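Local coordinates for chitinase (Chromobacterium violaceum, PDB 4TXG), which probably hydrolyses the glycosidic bonds of chitin as a family GH18 glycosidase, and is likely also to bind the polymer through an accessory carbohydrate-binding module, at residues A444-R449 / K731-R736; S702-I707 / Y759-S764; L413-K418 / S725-L730; F697-S702 / N735-K740. One frame throughout, in Å; residues are numbered along the deposited sequence.

Contact 1: A444-R449 / K731-R736. With CS (cesium ion), chain G.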
loop_
_atom_site.group_PDB
_atom_site.type_symbol
_atom_site.label_atom_id
_atom_site.label_comp_id
_atom_site.label_asym_id
_atom_site.label_seq_id
_atom_site.Cartn_x
_atom_site.Cartn_y
_atom_site.Cartn_z
ATOM N N ALA A 444 10.336 -1.749 -1.120
ATOM C CA ALA A 444 9.042 -1.240 -1.568
ATOM C C ALA A 444 8.944 0.277 -1.417
ATOM O O ALA A 444 8.423 0.963 -2.293
ATOM C CB ALA A 444 7.915 -1.923 -0.801
ATOM N N TYR A 445 9.415 0.804 -0.288
ATOM C CA TYR A 445 9.446 2.251 -0.106
ATOM C C TYR A 445 10.226 2.908 -1.247
ATOM O O TYR A 445 9.782 3.888 -1.864
ATOM C CB TYR A 445 10.078 2.615 1.242
ATOM C CG TYR A 445 10.548 4.049 1.310
ATOM C CD1 TYR A 445 9.637 5.099 1.442
ATOM C CD2 TYR A 445 11.900 4.356 1.230
ATOM C CE1 TYR A 445 10.068 6.414 1.493
ATOM C CE2 TYR A 445 12.335 5.673 1.287
ATOM C CZ TYR A 445 11.419 6.690 1.411
ATOM O OH TYR A 445 11.861 8.000 1.455
ATOM N N HIS A 446 11.396 2.361 -1.533
ATOM C CA HIS A 446 12.248 2.961 -2.548
ATOM C C HIS A 446 11.651 2.827 -3.942
ATOM O O HIS A 446 11.854 3.707 -4.790
ATOM C CB HIS A 446 13.648 2.358 -2.471
ATOM C CG HIS A 446 14.468 2.977 -1.383
ATOM N ND1 HIS A 446 14.846 4.299 -1.420
ATOM C CD2 HIS A 446 14.912 2.482 -0.203
ATOM C CE1 HIS A 446 15.527 4.589 -0.321
ATOM N NE2 HIS A 446 15.587 3.505 0.428
ATOM N N TYR A 447 10.884 1.765 -4.174
ATOM C CA TYR A 447 10.137 1.664 -5.424
ATOM C C TYR A 447 9.194 2.870 -5.574
ATOM O O TYR A 447 9.175 3.539 -6.613
ATOM C CB TYR A 447 9.330 0.342 -5.495
ATOM C CG TYR A 447 8.322 0.343 -6.631
ATOM C CD1 TYR A 447 7.051 0.885 -6.455
ATOM C CD2 TYR A 447 8.654 -0.154 -7.893
ATOM C CE1 TYR A 447 6.142 0.927 -7.493
ATOM C CE2 TYR A 447 7.737 -0.118 -8.933
ATOM C CZ TYR A 447 6.482 0.428 -8.721
ATOM O OH TYR A 447 5.540 0.468 -9.752
ATOM N N TYR A 448 8.408 3.143 -4.540
ATOM C CA TYR A 448 7.377 4.178 -4.661
ATOM C C TYR A 448 7.960 5.590 -4.745
ATOM O O TYR A 448 7.312 6.494 -5.274
ATOM C CB TYR A 448 6.357 4.051 -3.511
ATOM C CG TYR A 448 5.418 2.897 -3.824
ATOM C CD1 TYR A 448 4.407 3.047 -4.762
ATOM C CD2 TYR A 448 5.586 1.646 -3.238
ATOM C CE1 TYR A 448 3.574 1.993 -5.106
ATOM C CE2 TYR A 448 4.749 0.577 -3.575
ATOM C CZ TYR A 448 3.743 0.763 -4.505
ATOM O OH TYR A 448 2.899 -0.279 -4.866
ATOM N N ARG A 449 9.191 5.783 -4.275
ATOM C CA ARG A 449 9.826 7.095 -4.406
ATOM C C ARG A 449 10.156 7.448 -5.853
ATOM O O ARG A 449 10.487 8.596 -6.154
ATOM C CB ARG A 449 11.098 7.166 -3.563
ATOM C CG ARG A 449 10.817 7.233 -2.073
ATOM C CD ARG A 449 10.204 8.595 -1.701
ATOM N NE ARG A 449 11.256 9.607 -1.708
ATOM C CZ ARG A 449 11.498 10.416 -2.720
ATOM N NH1 ARG A 449 10.734 10.367 -3.803
ATOM N NH2 ARG A 449 12.492 11.282 -2.649
ATOM N N LYS A 731 21.094 2.305 -0.035
ATOM C CA LYS A 731 21.937 3.360 0.530
ATOM C C LYS A 731 21.608 4.763 0.031
ATOM O O LYS A 731 22.254 5.736 0.431
ATOM C CB LYS A 731 23.411 3.057 0.249
ATOM C CG LYS A 731 23.916 1.794 0.932
ATOM C CD LYS A 731 25.226 1.342 0.298
ATOM C CE LYS A 731 25.604 -0.071 0.727
ATOM N NZ LYS A 731 26.678 -0.622 -0.152
ATOM N N GLY A 732 20.615 4.867 -0.840
ATOM C CA GLY A 732 20.167 6.153 -1.345
ATOM C C GLY A 732 18.817 6.011 -2.021
ATOM O O GLY A 732 18.327 4.897 -2.197
ATOM N N ASP A 733 18.221 7.141 -2.397
ATOM C CA ASP A 733 16.918 7.170 -3.061
ATOM C C ASP A 733 16.995 6.943 -4.576
ATOM O O ASP A 733 16.159 6.232 -5.146
ATOM C CB ASP A 733 16.221 8.516 -2.821
ATOM C CG ASP A 733 15.783 8.716 -1.380
ATOM O OD1 ASP A 733 15.740 7.736 -0.609
ATOM O OD2 ASP A 733 15.451 9.871 -1.024
ATOM N N PHE A 734 17.966 7.573 -5.233
ATOM C CA PHE A 734 17.968 7.569 -6.692
ATOM C C PHE A 734 19.306 7.282 -7.315
ATOM O O PHE A 734 20.354 7.671 -6.803
ATOM C CB PHE A 734 17.475 8.914 -7.228
ATOM C CG PHE A 734 16.111 9.289 -6.744
ATOM C CD1 PHE A 734 15.003 8.559 -7.145
ATOM C CD2 PHE A 734 15.937 10.360 -5.881
ATOM C CE1 PHE A 734 13.733 8.906 -6.707
ATOM C CE2 PHE A 734 14.667 10.705 -5.420
ATOM C CZ PHE A 734 13.568 9.984 -5.834
ATOM N N ASN A 735 19.236 6.612 -8.457
ATOM C CA ASN A 735 20.350 6.557 -9.382
ATOM C C ASN A 735 20.046 7.526 -10.517
ATOM O O ASN A 735 19.092 7.315 -11.267
ATOM C CB ASN A 735 20.539 5.138 -9.916
ATOM C CG ASN A 735 20.874 4.152 -8.824
ATOM O OD1 ASN A 735 21.737 4.414 -7.990
ATOM N ND2 ASN A 735 20.185 3.013 -8.815
ATOM N N ARG A 736 20.826 8.591 -10.644
ATOM C CA ARG A 736 20.533 9.545 -11.706
ATOM C C ARG A 736 21.118 9.058 -13.020
ATOM O O ARG A 736 22.278 8.668 -13.094
ATOM C CB ARG A 736 21.055 10.940 -11.371
ATOM C CG ARG A 736 20.496 11.998 -12.327
ATOM C CD ARG A 736 20.505 13.401 -11.735
ATOM N NE ARG A 736 19.820 14.329 -12.637
ATOM C CZ ARG A 736 18.505 14.520 -12.653
ATOM N NH1 ARG A 736 17.709 13.855 -11.813
ATOM N NH2 ARG A 736 17.980 15.381 -13.516
HETATM CS CS CS G . 22.098 10.166 -6.593
HETATM O O HOH W 1 14.577 8.251 1.812
HETATM O O HOH W 2 13.980 5.348 -3.818
HETATM O O HOH W 3 19.866 12.107 -7.920
#
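His446 and Asp733 meet where helix 441-448 of the GH18 domain abuts the run-in to strand 734-740 of the C-terminal beta domain. The imidazole presents an edge: CE1 lies 3.2 Å from Asp733 OD1, close to the ring plane, while Gly732 O approaches the same carbon at 3.4 Å. Ring and carboxylate planes are 51° apart, and Tyr445 CD2 sits over the centre of one imidazole face. A second tight point is formed by Arg449 and Phe734. Arg449 O touches the phenyl edge at CE1 (3.3 Å), and the guanidinium, turned 80° from the ring, brings NH1 to 3.5 Å from Phe734 CZ. Arg449 CG, anti to its own carbonyl carbon (chi1 -72°), lies against one face of the Tyr445 ring, toward the rim; the chain then bends at chi2 and chi3.

The polar side is looser. Arg449 NH2 and Asp733 OD2 form only a long salt bridge of 3.7 Å. One water joins Tyr445 OH to Asp733 OD1; another gives protons to His446 O and Asp733 O and also pairs with His446 ND1. Beyond them Phe734 O coordinates a cesium ion together with Ser719 OG. The nearby carboxylate may favour a protonated imidazole, but the direct polar link between these segments is that long salt bridge, and two waters carry the rest.

Contact 2: S702-I707 / Y759-S764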
loop_
_atom_site.group_PDB
_atom_site.type_symbol
_atom_site.label_atom_id
_atom_site.label_comp_id
_atom_site.label_asym_id
_atom_site.label_seq_id
_atom_site.Cartn_x
_atom_site.Cartn_y
_atom_site.Cartn_z
ATOM N N SER A 702 15.195 0.986 -6.350
ATOM C CA SER A 702 14.543 -0.320 -6.411
ATOM C C SER A 702 15.120 -1.151 -7.562
ATOM O O SER A 702 15.164 -2.382 -7.480
ATOM C CB SER A 702 13.015 -0.159 -6.565
ATOM O OG SER A 702 12.694 0.662 -7.692
ATOM N N ALA A 703 15.583 -0.478 -8.619
ATOM C CA ALA A 703 16.261 -1.169 -9.718
ATOM C C ALA A 703 17.752 -1.007 -9.553
ATOM O O ALA A 703 18.221 0.062 -9.149
ATOM C CB ALA A 703 15.818 -0.622 -11.077
ATOM N N PRO A 704 18.509 -2.066 -9.860
ATOM C CA PRO A 704 19.973 -2.002 -9.811
ATOM C C PRO A 704 20.503 -0.899 -10.713
ATOM O O PRO A 704 19.868 -0.554 -11.706
ATOM C CB PRO A 704 20.409 -3.380 -10.321
ATOM C CG PRO A 704 19.235 -4.260 -10.135
ATOM C CD PRO A 704 18.017 -3.402 -10.241
ATOM N N ALA A 705 21.666 -0.359 -10.380
ATOM C CA ALA A 705 22.168 0.811 -11.095
ATOM C C ALA A 705 22.880 0.428 -12.391
ATOM O O ALA A 705 23.916 0.998 -12.732
ATOM C CB ALA A 705 23.105 1.613 -10.190
ATOM N N ASN A 706 22.320 -0.535 -13.117
ATOM C CA ASN A 706 22.895 -0.954 -14.388
ATOM C C ASN A 706 21.934 -0.732 -15.558
ATOM O O ASN A 706 22.068 -1.358 -16.618
ATOM C CB ASN A 706 23.315 -2.422 -14.321
ATOM C CG ASN A 706 22.171 -3.347 -13.930
ATOM O OD1 ASN A 706 21.024 -2.927 -13.828
ATOM N ND2 ASN A 706 22.493 -4.613 -13.712
ATOM N N ILE A 707 20.983 0.171 -15.365
ATOM C CA ILE A 707 20.026 0.516 -16.407
ATOM C C ILE A 707 20.761 0.971 -17.673
ATOM O O ILE A 707 21.777 1.659 -17.605
ATOM C CB ILE A 707 19.054 1.605 -15.912
ATOM C CG1 ILE A 707 18.063 2.011 -17.004
ATOM C CG2 ILE A 707 19.823 2.811 -15.407
ATOM C CD1 ILE A 707 16.832 2.731 -16.451
ATOM N N TYR A 759 15.996 -2.439 -17.657
ATOM C CA TYR A 759 16.386 -2.495 -16.249
ATOM C C TYR A 759 15.792 -3.767 -15.631
ATOM O O TYR A 759 14.997 -4.455 -16.276
ATOM C CB TYR A 759 15.950 -1.236 -15.493
ATOM C CG TYR A 759 14.495 -0.853 -15.666
ATOM C CD1 TYR A 759 14.073 -0.082 -16.747
ATOM C CD2 TYR A 759 13.549 -1.235 -14.728
ATOM C CE1 TYR A 759 12.735 0.273 -16.902
ATOM C CE2 TYR A 759 12.217 -0.886 -14.875
ATOM C CZ TYR A 759 11.817 -0.134 -15.965
ATOM O OH TYR A 759 10.492 0.215 -16.097
ATOM N N TYR A 760 16.175 -4.090 -14.397
ATOM C CA TYR A 760 15.996 -5.463 -13.925
ATOM C C TYR A 760 15.033 -5.687 -12.769
ATOM O O TYR A 760 14.629 -6.827 -12.530
ATOM C CB TYR A 760 17.363 -6.051 -13.571
ATOM C CG TYR A 760 18.133 -6.304 -14.832
ATOM C CD1 TYR A 760 17.868 -7.430 -15.602
ATOM C CD2 TYR A 760 19.066 -5.387 -15.299
ATOM C CE1 TYR A 760 18.537 -7.661 -16.778
ATOM C CE2 TYR A 760 19.744 -5.614 -16.489
ATOM C CZ TYR A 760 19.472 -6.754 -17.217
ATOM O OH TYR A 760 20.138 -7.005 -18.394
ATOM N N LEU A 761 14.653 -4.625 -12.066
ATOM C CA LEU A 761 13.566 -4.707 -11.092
ATOM C C LEU A 761 12.619 -3.532 -11.313
ATOM O O LEU A 761 13.018 -2.511 -11.886
ATOM C CB LEU A 761 14.098 -4.719 -9.654
ATOM C CG LEU A 761 14.709 -6.049 -9.180
ATOM C CD1 LEU A 761 15.466 -5.868 -7.860
ATOM C CD2 LEU A 761 13.637 -7.117 -9.037
ATOM N N PRO A 762 11.360 -3.663 -10.862
ATOM C CA PRO A 762 10.385 -2.607 -11.156
ATOM C C PRO A 762 10.748 -1.229 -10.608
ATOM O O PRO A 762 11.413 -1.110 -9.570
ATOM C CB PRO A 762 9.107 -3.130 -10.491
ATOM C CG PRO A 762 9.249 -4.638 -10.597
ATOM C CD PRO A 762 10.716 -4.862 -10.290
ATOM N N ILE A 763 10.306 -0.199 -11.334
ATOM C CA ILE A 763 10.407 1.190 -10.900
ATOM C C ILE A 763 9.081 1.901 -11.125
ATOM O O ILE A 763 8.265 1.474 -11.955
ATOM C CB ILE A 763 11.511 1.974 -11.669
ATOM C CG1 ILE A 763 11.097 2.152 -13.130
ATOM C CG2 ILE A 763 12.879 1.273 -11.547
ATOM C CD1 ILE A 763 12.071 2.974 -13.965
ATOM N N SER A 764 8.856 2.970 -10.367
ATOM C CA SER A 764 7.807 3.930 -10.685
ATOM C C SER A 764 8.494 5.199 -11.183
ATOM O O SER A 764 9.730 5.302 -11.155
ATOM C CB SER A 764 6.905 4.222 -9.478
ATOM O OG SER A 764 7.625 4.824 -8.412
HETATM O O HOH W 4 18.393 -2.288 -13.451
#
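Ser702 and Pro762 join two loops that each pass between the two sheets of the C-terminal beta domain: 702-707 leads from strand 694-700 to strand 708-709, whereas the loop 759-764 leads from strand 752-758 to strand 767-773. Ser702 OG donates to Pro762 O at 2.9 Å, arriving in the carbonyl plane with a C=O...O angle of 148°; a chi1 of 55° sets the hydroxyl between its own backbone N and carbonyl carbon. On the backbone side, Ser702 O lies 3.4 Å from Leu761 CB and accepts a hydrogen bond from Trp443 NE1 of helix 441-448, which ties the loop pair to the GH18 domain.

Ala703 comes next. Its CB is 3.5 Å from Ile763 CG2 and equally close to Leu761 O, a buried oxygen that, like Leu761 N, has no polar partner in the model. Pro704 follows, its CD 4.2 Å from Leu761 CB and the two side chains crossing at about a right angle. At Asn706 the contact turns polar. OD1 lies near the plane of the Tyr760 ring, at its CD2 edge, with amide and ring planes 60° apart, and a water that donates to this oxygen accepts from Tyr760 N; ND2 is held by Gln432 O. Ile707 ends the walk alongside Tyr759, the two side chains pointing the same way. Its CD1 reaches 4.0 Å from Tyr759 CD1, while Ile763 CD1 lies over one face of that tyrosine ring, offset toward the rim.

Contact 3: L413-K418 / S725-L730. With CS (cesium ion), chain K.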
loop_
_atom_site.group_PDB
_atom_site.type_symbol
_atom_site.label_atom_id
_atom_site.label_comp_id
_atom_site.label_asym_id
_atom_site.label_seq_id
_atom_site.Cartn_x
_atom_site.Cartn_y
_atom_site.Cartn_z
ATOM N N LEU A 413 11.871 -5.584 7.367
ATOM C CA LEU A 413 12.262 -4.221 6.989
ATOM C C LEU A 413 13.299 -4.234 5.863
ATOM O O LEU A 413 13.210 -3.455 4.912
ATOM C CB LEU A 413 12.832 -3.468 8.191
ATOM C CG LEU A 413 13.347 -2.051 7.929
ATOM C CD1 LEU A 413 12.246 -1.172 7.352
ATOM C CD2 LEU A 413 13.904 -1.442 9.210
ATOM N N TYR A 414 14.290 -5.111 6.003
ATOM C CA TYR A 414 15.423 -5.198 5.080
ATOM C C TYR A 414 15.609 -6.583 4.478
ATOM O O TYR A 414 15.131 -7.575 5.015
ATOM C CB TYR A 414 16.731 -4.867 5.799
ATOM C CG TYR A 414 16.911 -3.466 6.324
ATOM C CD1 TYR A 414 16.556 -2.355 5.567
ATOM C CD2 TYR A 414 17.513 -3.257 7.564
ATOM C CE1 TYR A 414 16.763 -1.074 6.045
ATOM C CE2 TYR A 414 17.720 -1.986 8.054
ATOM C CZ TYR A 414 17.350 -0.899 7.288
ATOM O OH TYR A 414 17.570 0.365 7.778
ATOM N N ASP A 415 16.363 -6.637 3.388
ATOM C CA ASP A 415 16.922 -7.884 2.882
ATOM C C ASP A 415 18.124 -8.301 3.754
ATOM O O ASP A 415 18.866 -7.431 4.221
ATOM C CB ASP A 415 17.357 -7.703 1.432
ATOM C CG ASP A 415 17.816 -9.001 0.799
ATOM O OD1 ASP A 415 16.943 -9.800 0.399
ATOM O OD2 ASP A 415 19.039 -9.219 0.726
ATOM N N ASP A 416 18.304 -9.607 3.979
ATOM C CA ASP A 416 19.471 -10.118 4.725
ATOM C C ASP A 416 20.325 -11.039 3.853
ATOM O O ASP A 416 21.257 -11.690 4.338
ATOM C CB ASP A 416 19.035 -10.848 6.021
ATOM C CG ASP A 416 18.348 -12.208 5.767
ATOM O OD1 ASP A 416 17.985 -12.525 4.613
ATOM O OD2 ASP A 416 18.152 -12.965 6.752
ATOM N N GLY A 417 20.012 -11.085 2.563
ATOM C CA GLY A 417 20.781 -11.883 1.625
ATOM C C GLY A 417 20.420 -13.358 1.670
ATOM O O GLY A 417 21.007 -14.171 0.948
ATOM N N LYS A 418 19.447 -13.715 2.505
ATOM C CA LYS A 418 19.149 -15.131 2.751
ATOM C C LYS A 418 17.665 -15.506 2.600
ATOM O O LYS A 418 17.257 -16.578 3.049
ATOM C CB LYS A 418 19.612 -15.522 4.156
ATOM C CG LYS A 418 21.109 -15.412 4.398
ATOM C CD LYS A 418 21.438 -15.794 5.837
ATOM C CE LYS A 418 22.671 -15.073 6.352
ATOM N NZ LYS A 418 22.434 -13.604 6.473
ATOM N N SER A 725 25.301 -4.864 -2.541
ATOM C CA SER A 725 24.161 -5.512 -1.907
ATOM C C SER A 725 23.298 -4.506 -1.136
ATOM O O SER A 725 23.804 -3.465 -0.708
ATOM C CB SER A 725 24.673 -6.614 -0.982
ATOM O OG SER A 725 23.863 -6.763 0.152
ATOM N N ASN A 726 22.006 -4.798 -0.978
ATOM C CA ASN A 726 21.141 -3.937 -0.168
ATOM C C ASN A 726 20.876 -4.543 1.207
ATOM O O ASN A 726 19.902 -4.205 1.871
ATOM C CB ASN A 726 19.818 -3.608 -0.889
ATOM C CG ASN A 726 18.913 -4.827 -1.098
ATOM O OD1 ASN A 726 19.384 -5.943 -1.297
ATOM N ND2 ASN A 726 17.600 -4.597 -1.080
ATOM N N VAL A 727 21.769 -5.419 1.659
ATOM C CA VAL A 727 21.707 -5.849 3.051
ATOM C C VAL A 727 21.905 -4.629 3.947
ATOM O O VAL A 727 22.838 -3.839 3.746
ATOM C CB VAL A 727 22.761 -6.927 3.362
ATOM C CG1 VAL A 727 22.856 -7.166 4.864
ATOM C CG2 VAL A 727 22.415 -8.208 2.633
ATOM N N GLY A 728 21.005 -4.449 4.911
ATOM C CA GLY A 728 21.064 -3.292 5.788
ATOM C C GLY A 728 20.393 -2.073 5.187
ATOM O O GLY A 728 20.461 -0.970 5.746
ATOM N N GLY A 729 19.758 -2.267 4.034
ATOM C CA GLY A 729 18.975 -1.224 3.388
ATOM C C GLY A 729 19.623 -0.626 2.156
ATOM O O GLY A 729 20.842 -0.622 2.029
ATOM N N LEU A 730 18.802 -0.122 1.235
ATOM C CA LEU A 730 19.320 0.618 0.091
ATOM C C LEU A 730 19.985 1.905 0.588
ATOM O O LEU A 730 19.499 2.521 1.531
ATOM C CB LEU A 730 18.193 0.918 -0.899
ATOM C CG LEU A 730 17.726 -0.333 -1.654
ATOM C CD1 LEU A 730 16.304 -0.154 -2.214
ATOM C CD2 LEU A 730 18.719 -0.643 -2.763
HETATM CS CS CS K . 25.838 -3.207 4.434
HETATM O O HOH W 5 17.333 -4.145 2.426
HETATM O O HOH W 6 19.740 -6.417 6.588
HETATM O O HOH W 7 25.831 -3.699 1.522
HETATM O O HOH W 8 23.256 -1.171 3.113
#
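The ring of Tyr414 lies flat against the peptide that joins Gly728 to Gly729. Gly728 C stands 3.6 Å above the ring centre, Gly729 N is displaced toward the rim on the same face, and Gly728 CA makes a CH-pi contact 19° off the ring normal. With no side chain at Gly729, its CA comes within 3.4 Å of Tyr414 CD1. Leu413 CG backs the opposite face of the tyrosine.

Next to this stack, Val727 CA points a hydrogen at Asp415 O (3.5 Å, 165° at the hydrogen). Val727 CG2 lies against the Asp416-Gly417 peptide, 3.7 Å from Gly417 N. Asp415 CB meets the amide of Asn726, and the carboxylate and amide planes are only 16° apart.

The contact thus joins a GH18-domain loop, between strand 391-395 and helix 420-424, to the loop before strand 734-740 of the C-terminal domain. What presents the glycines is a type II beta turn from Asn726 to Gly729, closed by Gly729 N to Asn726 O at 2.9 Å, with Gly728 at its third position. An ST turn overlaps its start, Val727 N donating to Ser725 OG. On the GH18 side, Asx turns shape the loop: Gly417 N meets Asp415 OD2 from above the carboxylate plane at 2.8 Å, and Lys418 N similarly bonds Asp416 OD1.

Waters tie the two backbones together, one running from Asp415 N to Asn726 O and another from Gly728 N to Asp415 O. Further out, Tyr428 OH holds Asp415 OD1, Gly437 O takes Asn726 ND2, and Val727 O binds a cesium ion that also carries two waters.

Contact 4: F697-S702 / N735-K740; sequences FDVPTS and NRVSVK
The guanidinium of Arg736 lies with one face over Phe697, whose N stands 3.8 Å above its centre, and receives Asp698 at its edge. The carboxylate plane is turned 81° from it; NH1 to Asp698 OD1, 2.9 Å, is a salt bridge whose hydrogen bond is weak (149°). On the other side of the sheet, the Phe697 ring has Val737 CB over one face.

These residues belong to strands 694-700 and 734-740, antiparallel neighbours in the mixed sheet, one of two, of the C-terminal beta domain. Phe697-Val737 and Val699-Asn735 are hydrogen-bonded pairs with two backbone bonds each, flanking the non-hydrogen-bonded Asp698-Arg736 pair. Both charged groups have further partners: His768 ND1 on Asp698 OD2, and Gln696 OE1, Thr770 OG1 and His768 O around the guanidinium, which should hold its plane in place.

On the face of Phe697 and Val737, Val699 CG2 packs 3.7 Å from Val737 CG2. Beyond Val699-Asn735, two waters link Asn735 ND2, one to Pro700 O and one to Thr701 O, while Thr701 N to Asp733 O keeps the backbones joined. The Thr701 methyl CG2 stays 3.8 Å from Asn735 ND2.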
loop_
_atom_site.group_PDB
_atom_site.type_symbol
_atom_site.label_atom_id
_atom_site.label_comp_id
_atom_site.label_asym_id
_atom_site.label_seq_id
_atom_site.Cartn_x
_atom_site.Cartn_y
_atom_site.Cartn_z
ATOM N N PHE A 697 17.462 12.077 -15.480
ATOM C CA PHE A 697 16.318 11.865 -14.603
ATOM C C PHE A 697 16.695 10.879 -13.504
ATOM O O PHE A 697 17.677 10.143 -13.629
ATOM C CB PHE A 697 15.089 11.371 -15.378
ATOM C CG PHE A 697 15.373 10.255 -16.356
ATOM C CD1 PHE A 697 15.315 8.925 -15.953
ATOM C CD2 PHE A 697 15.670 10.536 -17.679
ATOM C CE1 PHE A 697 15.565 7.894 -16.851
ATOM C CE2 PHE A 697 15.922 9.511 -18.581
ATOM C CZ PHE A 697 15.871 8.188 -18.166
ATOM N N ASP A 698 15.919 10.896 -12.427
ATOM C CA ASP A 698 16.135 9.995 -11.296
ATOM C C ASP A 698 15.369 8.691 -11.473
ATOM O O ASP A 698 14.161 8.693 -11.708
ATOM C CB ASP A 698 15.704 10.658 -9.982
ATOM C CG ASP A 698 16.663 11.731 -9.518
ATOM O OD1 ASP A 698 17.859 11.684 -9.884
ATOM O OD2 ASP A 698 16.211 12.619 -8.765
ATOM N N VAL A 699 16.085 7.579 -11.363
ATOM C CA VAL A 699 15.480 6.256 -11.321
ATOM C C VAL A 699 15.577 5.752 -9.883
ATOM O O VAL A 699 16.652 5.826 -9.285
ATOM C CB VAL A 699 16.197 5.300 -12.299
ATOM C CG1 VAL A 699 15.602 3.896 -12.248
ATOM C CG2 VAL A 699 16.113 5.874 -13.715
ATOM N N PRO A 700 14.462 5.269 -9.310
ATOM C CA PRO A 700 14.570 4.828 -7.912
ATOM C C PRO A 700 15.521 3.641 -7.774
ATOM O O PRO A 700 15.692 2.866 -8.717
ATOM C CB PRO A 700 13.135 4.432 -7.550
ATOM C CG PRO A 700 12.505 4.052 -8.878
ATOM C CD PRO A 700 13.132 5.004 -9.886
ATOM N N THR A 701 16.138 3.522 -6.606
ATOM C CA THR A 701 17.124 2.477 -6.352
ATOM C C THR A 701 16.504 1.091 -6.155
ATOM O O THR A 701 17.200 0.144 -5.805
ATOM C CB THR A 701 17.953 2.812 -5.104
ATOM O OG1 THR A 701 17.061 3.166 -4.036
ATOM C CG2 THR A 701 18.909 3.986 -5.389
ATOM N N SER A 702 15.195 0.986 -6.350
ATOM C CA SER A 702 14.543 -0.320 -6.411
ATOM C C SER A 702 15.120 -1.151 -7.562
ATOM O O SER A 702 15.164 -2.382 -7.480
ATOM C CB SER A 702 13.015 -0.159 -6.565
ATOM O OG SER A 702 12.694 0.662 -7.692
ATOM N N ASN A 735 19.236 6.612 -8.457
ATOM C CA ASN A 735 20.350 6.557 -9.382
ATOM C C ASN A 735 20.046 7.526 -10.517
ATOM O O ASN A 735 19.092 7.315 -11.267
ATOM C CB ASN A 735 20.539 5.138 -9.916
ATOM C CG ASN A 735 20.874 4.152 -8.824
ATOM O OD1 ASN A 735 21.737 4.414 -7.990
ATOM N ND2 ASN A 735 20.185 3.013 -8.815
ATOM N N ARG A 736 20.826 8.591 -10.644
ATOM C CA ARG A 736 20.533 9.545 -11.706
ATOM C C ARG A 736 21.118 9.058 -13.020
ATOM O O ARG A 736 22.278 8.668 -13.094
ATOM C CB ARG A 736 21.055 10.940 -11.371
ATOM C CG ARG A 736 20.496 11.998 -12.327
ATOM C CD ARG A 736 20.505 13.401 -11.735
ATOM N NE ARG A 736 19.820 14.329 -12.637
ATOM C CZ ARG A 736 18.505 14.520 -12.653
ATOM N NH1 ARG A 736 17.709 13.855 -11.813
ATOM N NH2 ARG A 736 17.980 15.381 -13.516
ATOM N N VAL A 737 20.285 9.088 -14.054
ATOM C CA VAL A 737 20.611 8.545 -15.368
ATOM C C VAL A 737 20.811 9.687 -16.357
ATOM O O VAL A 737 20.171 10.724 -16.228
ATOM C CB VAL A 737 19.480 7.607 -15.840
ATOM C CG1 VAL A 737 19.541 7.347 -17.337
ATOM C CG2 VAL A 737 19.526 6.315 -15.044
ATOM N N SER A 738 21.722 9.508 -17.310
ATOM C CA SER A 738 21.916 10.470 -18.387
ATOM C C SER A 738 21.810 9.778 -19.736
ATOM O O SER A 738 22.365 8.701 -19.942
ATOM C CB SER A 738 23.275 11.158 -18.265
ATOM O OG SER A 738 23.624 11.841 -19.463
ATOM N N VAL A 739 21.094 10.404 -20.659
ATOM C CA VAL A 739 21.162 9.982 -22.047
ATOM C C VAL A 739 21.209 11.239 -22.907
ATOM O O VAL A 739 20.527 12.219 -22.623
ATOM C CB VAL A 739 19.980 9.074 -22.444
ATOM C CG1 VAL A 739 18.647 9.812 -22.285
ATOM C CG2 VAL A 739 20.167 8.540 -23.881
ATOM N N LYS A 740 22.052 11.224 -23.934
ATOM C CA LYS A 740 22.202 12.374 -24.813
ATOM C C LYS A 740 21.690 12.060 -26.210
ATOM O O LYS A 740 21.829 10.930 -26.687
ATOM C CB LYS A 740 23.673 12.795 -24.912
ATOM C CG LYS A 740 24.309 13.190 -23.606
ATOM C CD LYS A 740 25.738 13.661 -23.820
ATOM C CE LYS A 740 26.395 14.007 -22.493
ATOM N NZ LYS A 740 27.798 14.468 -22.662
HETATM O O HOH W 9 17.997 2.492 -10.367
HETATM O O HOH W 10 19.936 0.569 -6.925
#

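How the contacts relate
Along the chain the GH18 segments 413-418 and 444-449 come first, followed by 697-702, 702-707, 725-730, 731-736, 735-740 and 759-764 of the C-terminal domain. Contacts 1 and 3, centred 14 Å apart, join the two domains and touch through His446 and Leu730. Contacts 2 and 4 lie within the C-terminal domain, 9 Å apart, and share Ser702. Strand 734-740 serves contacts 1 and 4, whose centres are 10 Å apart; Thr701 bonds Gly732 O between them. Ser764 OG probably bonds Tyr447 O, linking contacts 2 and 1. Helix 441-448 thus packs against the connected strands and loops of one beta domain.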